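Local coordinates for capsid polyprotein (Turkey astrovirus 2, PDB 3TS3), which forms the astrovirus capsid, which assembles as an icosahedral shell, and is represented here by its projection domain, the surface spike, at the interface of chains A and B. Numbering follows the deposited sequence. Chains: chain A/B, Capsid polyprotein.

Contact 1: the interface of chains A and B. Residues chain A 39-40, 80, 179, 182-184; chain B 205-206.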
ATOM      1  N   ILE A  39      -1.698   6.983   2.858  1.00  7.11           N
ATOM      2  CA  ILE A  39      -0.638   7.950   3.121  0.50  7.19           C
ATOM      3  C   ILE A  39      -1.117   8.478   4.490  1.00  7.17           C
ATOM      4  O   ILE A  39      -2.069   9.235   4.557  1.00  7.41           O
ATOM      5  CB  ILE A  39      -0.611   9.134   2.151  0.50  6.81           C
ATOM      6  CG1 ILE A  39      -0.434   8.662   0.709  0.50  7.38           C
ATOM      7  CG2 ILE A  39       0.480  10.107   2.557  0.50  8.20           C
ATOM      8  CD1 ILE A  39       0.626   7.697   0.560  0.50  7.81           C
ATOM      9  N   PRO A  40      -0.456   8.080   5.561  1.00  6.98           N
ATOM     10  CA  PRO A  40      -0.844   8.570   6.882  1.00  7.38           C
ATOM     11  C   PRO A  40      -0.471  10.032   7.050  1.00  7.53           C
ATOM     12  O   PRO A  40       0.397  10.527   6.362  1.00  7.41           O
ATOM     13  CB  PRO A  40      -0.016   7.710   7.848  1.00  7.76           C
ATOM     14  CG  PRO A  40       0.517   6.577   7.017  1.00  7.44           C
ATOM     15  CD  PRO A  40       0.678   7.150   5.643  1.00  7.00           C
ATOM     16  N   LEU A  80      -0.306   7.867  14.071  1.00  8.08           N
ATOM     17  CA  LEU A  80      -0.576   8.467  12.769  1.00  7.93           C
ATOM     18  C   LEU A  80      -2.057   8.405  12.405  1.00  8.20           C
ATOM     19  O   LEU A  80      -2.763   7.502  12.811  1.00  9.30           O
ATOM     20  CB  LEU A  80       0.265   7.800  11.680  1.00  8.38           C
ATOM     21  CG  LEU A  80       1.781   7.864  11.846  1.00  8.72           C
ATOM     22  CD1 LEU A  80       2.435   7.372  10.565  1.00  8.95           C
ATOM     23  CD2 LEU A  80       2.224   9.277  12.156  1.00 10.63           C
ATOM     24  N   TYR A 179       8.784  13.273   9.902  1.00 14.44           N
ATOM     25  CA  TYR A 179       8.444  11.957   9.368  1.00 13.55           C
ATOM     26  C   TYR A 179       9.071  11.704   8.002  1.00 14.11           C
ATOM     27  O   TYR A 179       8.610  10.878   7.237  1.00 14.75           O
ATOM     28  CB  TYR A 179       6.922  11.709   9.388  1.00 12.60           C
ATOM     29  CG  TYR A 179       6.510  11.149  10.714  1.00 10.64           C
ATOM     30  CD1 TYR A 179       6.287  11.980  11.793  1.00  9.57           C
ATOM     31  CD2 TYR A 179       6.432   9.788  10.914  1.00  9.00           C
ATOM     32  CE1 TYR A 179       5.959  11.470  13.025  1.00  9.28           C
ATOM     33  CE2 TYR A 179       6.103   9.272  12.140  1.00  8.97           C
ATOM     34  CZ  TYR A 179       5.875  10.120  13.192  1.00 10.15           C
ATOM     35  OH  TYR A 179       5.557   9.608  14.417  1.00 10.14           O
ATOM     36  N   LEU A 182      10.555   7.904   7.414  1.00 11.71           N
ATOM     37  CA  LEU A 182       9.721   6.722   7.447  1.00 11.12           C
ATOM     38  C   LEU A 182       9.185   6.325   6.077  1.00 10.65           C
ATOM     39  O   LEU A 182       8.566   7.116   5.390  1.00 10.41           O
ATOM     40  CB  LEU A 182       8.574   6.931   8.442  1.00 10.58           C
ATOM     41  CG  LEU A 182       7.641   5.759   8.731  1.00 11.73           C
ATOM     42  CD1 LEU A 182       8.427   4.536   9.125  1.00 12.67           C
ATOM     43  CD2 LEU A 182       6.638   6.127   9.799  1.00 13.14           C
ATOM     44  N   LYS A 183       9.451   5.084   5.692  1.00 10.32           N
ATOM     45  CA  LYS A 183       8.903   4.563   4.455  1.00 10.39           C
ATOM     46  C   LYS A 183       7.827   3.564   4.888  1.00  9.82           C
ATOM     47  O   LYS A 183       8.128   2.500   5.397  1.00 10.81           O
ATOM     48  CB  LYS A 183       9.995   3.905   3.605  1.00 10.50           C
ATOM     49  CG  LYS A 183      11.348   4.655   3.517  1.00 13.49           C
ATOM     50  CD  LYS A 183      11.258   6.096   3.025  1.00 15.18           C
ATOM     51  CE  LYS A 183      12.661   6.709   2.857  1.00 16.80           C
ATOM     52  NZ  LYS A 183      12.665   8.199   2.870  1.00 19.47           N
ATOM     53  N   MET A 184       6.567   3.933   4.707  1.00  9.17           N
ATOM     54  CA  MET A 184       5.453   3.119   5.177  1.00  8.60           C
ATOM     55  C   MET A 184       5.313   1.765   4.508  1.00  8.45           C
ATOM     56  O   MET A 184       5.599   1.609   3.338  1.00  8.60           O
ATOM     57  CB  MET A 184       4.128   3.857   5.003  1.00  8.79           C
ATOM     58  CG  MET A 184       3.947   5.026   5.905  1.00 10.03           C
ATOM     59  SD  MET A 184       3.804   4.550   7.640  1.00 15.15           S
ATOM     60  CE  MET A 184       2.471   3.395   7.589  1.00 14.27           C
TER
ATOM     61  N   THR B 205       6.594   9.188   2.495  1.00  7.35           N
ATOM     62  CA  THR B 205       5.427   8.317   2.488  1.00  6.81           C
ATOM     63  C   THR B 205       4.373   8.720   3.516  1.00  6.88           C
ATOM     64  O   THR B 205       3.339   8.080   3.621  1.00  7.38           O
ATOM     65  CB  THR B 205       5.827   6.847   2.692  1.00  6.30           C
ATOM     66  OG1 THR B 205       6.226   6.635   4.047  1.00  6.43           O
ATOM     67  CG2 THR B 205       6.976   6.495   1.783  1.00  6.85           C
ATOM     68  N   VAL B 206       4.658   9.783   4.265  1.00  6.57           N
ATOM     69  CA  VAL B 206       3.764  10.290   5.296  1.00  7.23           C
ATOM     70  C   VAL B 206       3.590  11.792   5.107  1.00  7.40           C
ATOM     71  O   VAL B 206       4.549  12.481   4.819  1.00  8.11           O
ATOM     72  CB  VAL B 206       4.359  10.050   6.710  1.00  7.00           C
ATOM     73  CG1 VAL B 206       3.517  10.720   7.786  1.00  7.57           C
ATOM     74  CG2 VAL B 206       4.533   8.551   6.977  1.00  7.03           C
TER
HETATM   75  O   HOH W   1       8.050   9.838   4.861  1.00 10.87           O
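B:Thr205 and B:Val206, in the C-terminal tail of chain B after helix 196-202, meet two loops of chain A. A:Ile39 and A:Pro40 belong to the loop just after strand 34-37, and A:Leu182 to A:Met184 to the loop ahead of strand 187-189. Strand 76-81 borders the site through A:Leu80. Both chains are copies of the astrovirus capsid spike, the P2 globular domain. B:Thr205 makes the polar contact. Its hydroxyl OG1 sits between its own backbone N and carbonyl carbon (chi1 72°), and this turns the oxygen towards the chain A backbone. OG1 donates to A:Leu182 O at 2.7 Å, approaching from above the carbonyl plane. The same oxygen accepts from A:Met184 N at 2.8 Å, with 156° at the hydrogen. One hydroxyl thus links two backbone groups on either side of A:Lys183. The methyl CG2 of B:Thr205 rests near A:Lys183 CA. A water adds a bridge: it bonds to A:Tyr179 O, A:Leu182 O and B:Thr205 N, the last at 2.9 Å.

B:Val206 adds contacts through its two methyls. CG1, anti to the backbone N (chi1 173°), lies near the A:Pro40 carbonyl and packs on CB of A:Tyr179 at 3.9 Å. CG2 turns to A:Met184 and touches its CG at 3.7 Å. The methionine chain is bent at chi2 and chi3, and its sulphur SD also comes near this methyl. The ring carbon CD of A:Pro40 lies 3.5 Å from B:Thr205 O.

Contact 2: the interface of chains A and B. Residues chain A 36-38, 184-186; chain B 36-38, 184-186.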
ATOM      1  N   LEU A  36      -4.770  -2.454   5.132  1.00  6.87           N
ATOM      2  CA  LEU A  36      -4.855  -1.006   5.215  1.00  6.61           C
ATOM      3  C   LEU A  36      -3.758  -0.385   4.366  1.00  6.67           C
ATOM      4  O   LEU A  36      -2.582  -0.602   4.606  1.00  7.04           O
ATOM      5  CB  LEU A  36      -4.690  -0.528   6.662  1.00  6.73           C
ATOM      6  CG  LEU A  36      -4.565   0.987   6.862  1.00  6.87           C
ATOM      7  CD1 LEU A  36      -5.877   1.700   6.547  1.00  7.95           C
ATOM      8  CD2 LEU A  36      -4.101   1.305   8.279  1.00  7.82           C
ATOM      9  N   ALA A  37      -4.168   0.400   3.375  1.00  6.39           N
ATOM     10  CA  ALA A  37      -3.246   1.147   2.528  1.00  6.14           C
ATOM     11  C   ALA A  37      -3.557   2.624   2.735  1.00  6.11           C
ATOM     12  O   ALA A  37      -4.705   3.011   2.773  1.00  6.00           O
ATOM     13  CB  ALA A  37      -3.410   0.755   1.061  1.00  6.22           C
ATOM     14  N   ALA A  38      -2.529   3.429   2.940  1.00  6.08           N
ATOM     15  CA  ALA A  38      -2.745   4.841   3.200  1.00  6.53           C
ATOM     16  C   ALA A  38      -1.493   5.674   2.962  1.00  6.91           C
ATOM     17  O   ALA A  38      -0.385   5.154   2.978  1.00  7.51           O
ATOM     18  CB  ALA A  38      -3.247   5.036   4.617  1.00  6.20           C
ATOM     19  N   MET A 184       6.567   3.933   4.707  1.00  9.17           N
ATOM     20  CA  MET A 184       5.453   3.119   5.177  1.00  8.60           C
ATOM     21  C   MET A 184       5.313   1.765   4.508  1.00  8.45           C
ATOM     22  O   MET A 184       5.599   1.609   3.338  1.00  8.60           O
ATOM     23  CB  MET A 184       4.128   3.857   5.003  1.00  8.79           C
ATOM     24  CG  MET A 184       3.947   5.026   5.905  1.00 10.03           C
ATOM     25  SD  MET A 184       3.804   4.550   7.640  1.00 15.15           S
ATOM     26  CE  MET A 184       2.471   3.395   7.589  1.00 14.27           C
ATOM     27  N   LEU A 185       4.813   0.817   5.284  1.00  7.98           N
ATOM     28  CA  LEU A 185       4.550  -0.539   4.835  1.00  7.70           C
ATOM     29  C   LEU A 185       3.051  -0.776   4.880  1.00  7.29           C
ATOM     30  O   LEU A 185       2.328  -0.053   5.532  1.00  7.34           O
ATOM     31  CB  LEU A 185       5.219  -1.548   5.767  1.00  8.42           C
ATOM     32  CG  LEU A 185       6.733  -1.447   5.936  1.00  7.64           C
ATOM     33  CD1 LEU A 185       7.213  -2.490   6.931  1.00  8.71           C
ATOM     34  CD2 LEU A 185       7.432  -1.607   4.616  1.00  9.31           C
ATOM     35  N   TYR A 186       2.599  -1.791   4.158  1.00  6.80           N
ATOM     36  CA  TYR A 186       1.210  -2.202   4.206  1.00  6.66           C
ATOM     37  C   TYR A 186       0.960  -2.821   5.573  1.00  6.61           C
ATOM     38  O   TYR A 186       1.846  -3.426   6.147  1.00  6.68           O
ATOM     39  CB  TYR A 186       0.911  -3.276   3.157  1.00  6.55           C
ATOM     40  CG  TYR A 186       0.763  -2.815   1.722  1.00  5.94           C
ATOM     41  CD1 TYR A 186      -0.373  -2.161   1.288  1.00  7.56           C
ATOM     42  CD2 TYR A 186       1.748  -3.084   0.799  1.00  7.08           C
ATOM     43  CE1 TYR A 186      -0.502  -1.773  -0.034  1.00  7.49           C
ATOM     44  CE2 TYR A 186       1.631  -2.699  -0.506  1.00  7.23           C
ATOM     45  CZ  TYR A 186       0.506  -2.055  -0.923  1.00  6.63           C
ATOM     46  OH  TYR A 186       0.413  -1.690  -2.240  1.00  7.09           O
TER
ATOM     47  N   LEU B  36       2.077   3.462  -6.270  1.00  5.90           N
ATOM     48  CA  LEU B  36       1.244   2.367  -6.724  1.00  5.84           C
ATOM     49  C   LEU B  36       0.958   1.427  -5.559  1.00  5.93           C
ATOM     50  O   LEU B  36       1.868   0.850  -4.978  1.00  6.87           O
ATOM     51  CB  LEU B  36       1.954   1.578  -7.824  1.00  6.00           C
ATOM     52  CG  LEU B  36       1.294   0.253  -8.232  1.00  6.03           C
ATOM     53  CD1 LEU B  36      -0.023   0.504  -8.970  1.00  7.50           C
ATOM     54  CD2 LEU B  36       2.235  -0.551  -9.093  1.00  7.45           C
ATOM     55  N   ALA B  37      -0.325   1.273  -5.245  1.00  6.11           N
ATOM     56  CA  ALA B  37      -0.779   0.343  -4.230  1.00  6.20           C
ATOM     57  C   ALA B  37      -1.636  -0.694  -4.937  1.00  6.16           C
ATOM     58  O   ALA B  37      -2.445  -0.356  -5.765  1.00  5.95           O
ATOM     59  CB  ALA B  37      -1.581   1.064  -3.161  1.00  6.02           C
ATOM     60  N   ALA B  38      -1.396  -1.964  -4.664  1.00  6.30           N
ATOM     61  CA  ALA B  38      -2.159  -3.007  -5.325  1.00  6.95           C
ATOM     62  C   ALA B  38      -2.119  -4.301  -4.541  1.00  7.62           C
ATOM     63  O   ALA B  38      -1.188  -4.532  -3.787  1.00  8.30           O
ATOM     64  CB  ALA B  38      -1.621  -3.231  -6.725  1.00  7.23           C
ATOM     65  N   MET B 184       4.105  -7.936  -0.416  1.00  9.46           N
ATOM     66  CA  MET B 184       4.260  -6.768  -1.262  1.00  9.13           C
ATOM     67  C   MET B 184       4.570  -5.488  -0.510  1.00  8.49           C
ATOM     68  O   MET B 184       4.114  -5.274   0.596  1.00  7.92           O
ATOM     69  CB  MET B 184       3.000  -6.535  -2.098  1.00  9.76           C
ATOM     70  CG  MET B 184       2.751  -7.559  -3.188  1.00 11.71           C
ATOM     71  SD  MET B 184       4.089  -7.598  -4.395  1.00 16.42           S
ATOM     72  CE  MET B 184       4.102  -5.927  -4.956  1.00 15.45           C
ATOM     73  N   LEU B 185       5.327  -4.639  -1.181  1.00  7.61           N
ATOM     74  CA  LEU B 185       5.696  -3.333  -0.687  1.00  7.32           C
ATOM     75  C   LEU B 185       5.054  -2.308  -1.598  1.00  6.85           C
ATOM     76  O   LEU B 185       4.644  -2.613  -2.705  1.00  7.05           O
ATOM     77  CB  LEU B 185       7.214  -3.137  -0.735  1.00  8.07           C
ATOM     78  CG  LEU B 185       8.087  -4.121   0.041  1.00  8.37           C
ATOM     79  CD1 LEU B 185       9.548  -3.842  -0.214  1.00  9.44           C
ATOM     80  CD2 LEU B 185       7.787  -4.041   1.519  1.00 10.74           C
ATOM     81  N   TYR B 186       4.963  -1.089  -1.090  1.00  6.26           N
ATOM     82  CA  TYR B 186       4.496   0.029  -1.882  1.00  6.28           C
ATOM     83  C   TYR B 186       5.579   0.349  -2.905  1.00  6.74           C
ATOM     84  O   TYR B 186       6.753   0.161  -2.643  1.00  6.56           O
ATOM     85  CB  TYR B 186       4.312   1.275  -1.012  1.00  6.16           C
ATOM     86  CG  TYR B 186       3.082   1.338  -0.139  1.00  6.78           C
ATOM     87  CD1 TYR B 186       1.839   1.616  -0.670  1.00  8.36           C
ATOM     88  CD2 TYR B 186       3.181   1.174   1.227  1.00  8.29           C
ATOM     89  CE1 TYR B 186       0.729   1.714   0.135  1.00  8.71           C
ATOM     90  CE2 TYR B 186       2.081   1.256   2.032  1.00  7.32           C
ATOM     91  CZ  TYR B 186       0.860   1.530   1.488  1.00  7.04           C
ATOM     92  OH  TYR B 186      -0.226   1.621   2.311  1.00  6.53           O
TER
HETATM   93  O   HOH W   2      -0.253   0.982   4.958  1.00  7.09           O
HETATM   94  O   HOH W   3       2.390  -1.766  -4.072  1.00  7.45           O
HETATM   95  O   HOH W   4       4.642  -3.463   2.774  1.00  9.50           O
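A:Tyr186 reaches across the two-fold axis of the deposited pair of spike domains, and B:Tyr186 reaches back in the same way. This is the P2 globular domain of the astrovirus capsid. From CB, the chain A side chain leaves with CG anti to its carbonyl carbon, beside the backbone N (chi1 -77°), and this carries the ring towards chain B. On one edge, CD2 comes to B:Met184 O at 3.2 Å. Further along that edge, CE2 lies against the carbonyl group of B:Leu185, 3.6 Å from its C. On the CD1/CE1 side, one face of the ring lies over B:Tyr186: CD1 is near CZ of B:Tyr186, and CE1 meets its counterpart CE1 at 3.7 Å. The two rings are 4.1 Å apart between centroids and tilted by 17°. Each CZ lies over the rim of the other ring, not its centre.

At the tip, the phenol OH accepts from B:Ala38 N at 3.0 Å, just past strand 34-37. The angle at the hydrogen is 148°. OH also bonds, at 2.7 Å, to a water in the plane of its ring. That water reaches B:Leu36 O and B:Leu185 O, so strand end, loop and phenol share it. The twin water does the same for B:Tyr186 OH in chain A. Another water joins A:Tyr186 N to B:Met184 O. Away from the rings, A:Leu185 and B:Leu185 lie side by side, pointing the same way, with their CD2 methyls 4.0 Å apart.

The C-alpha centres of contact 1 and contact 2 are about 11 Å apart, and both use A:Met184. Its amide N and side chain serve contact 1, while its carbonyl O serves contact 2. The loop after strand 34-37 and the one before strand 187-189 likewise run through both. Contact 2 spans the two-fold axis and contains both halves of its symmetric pair. Contact 1 lies to one side and has a twin with the chains exchanged. A central tyrosine pair flanked by two C-terminal tails would fit a dimeric spike, although the structure alone does not show that this dimer forms on the virion.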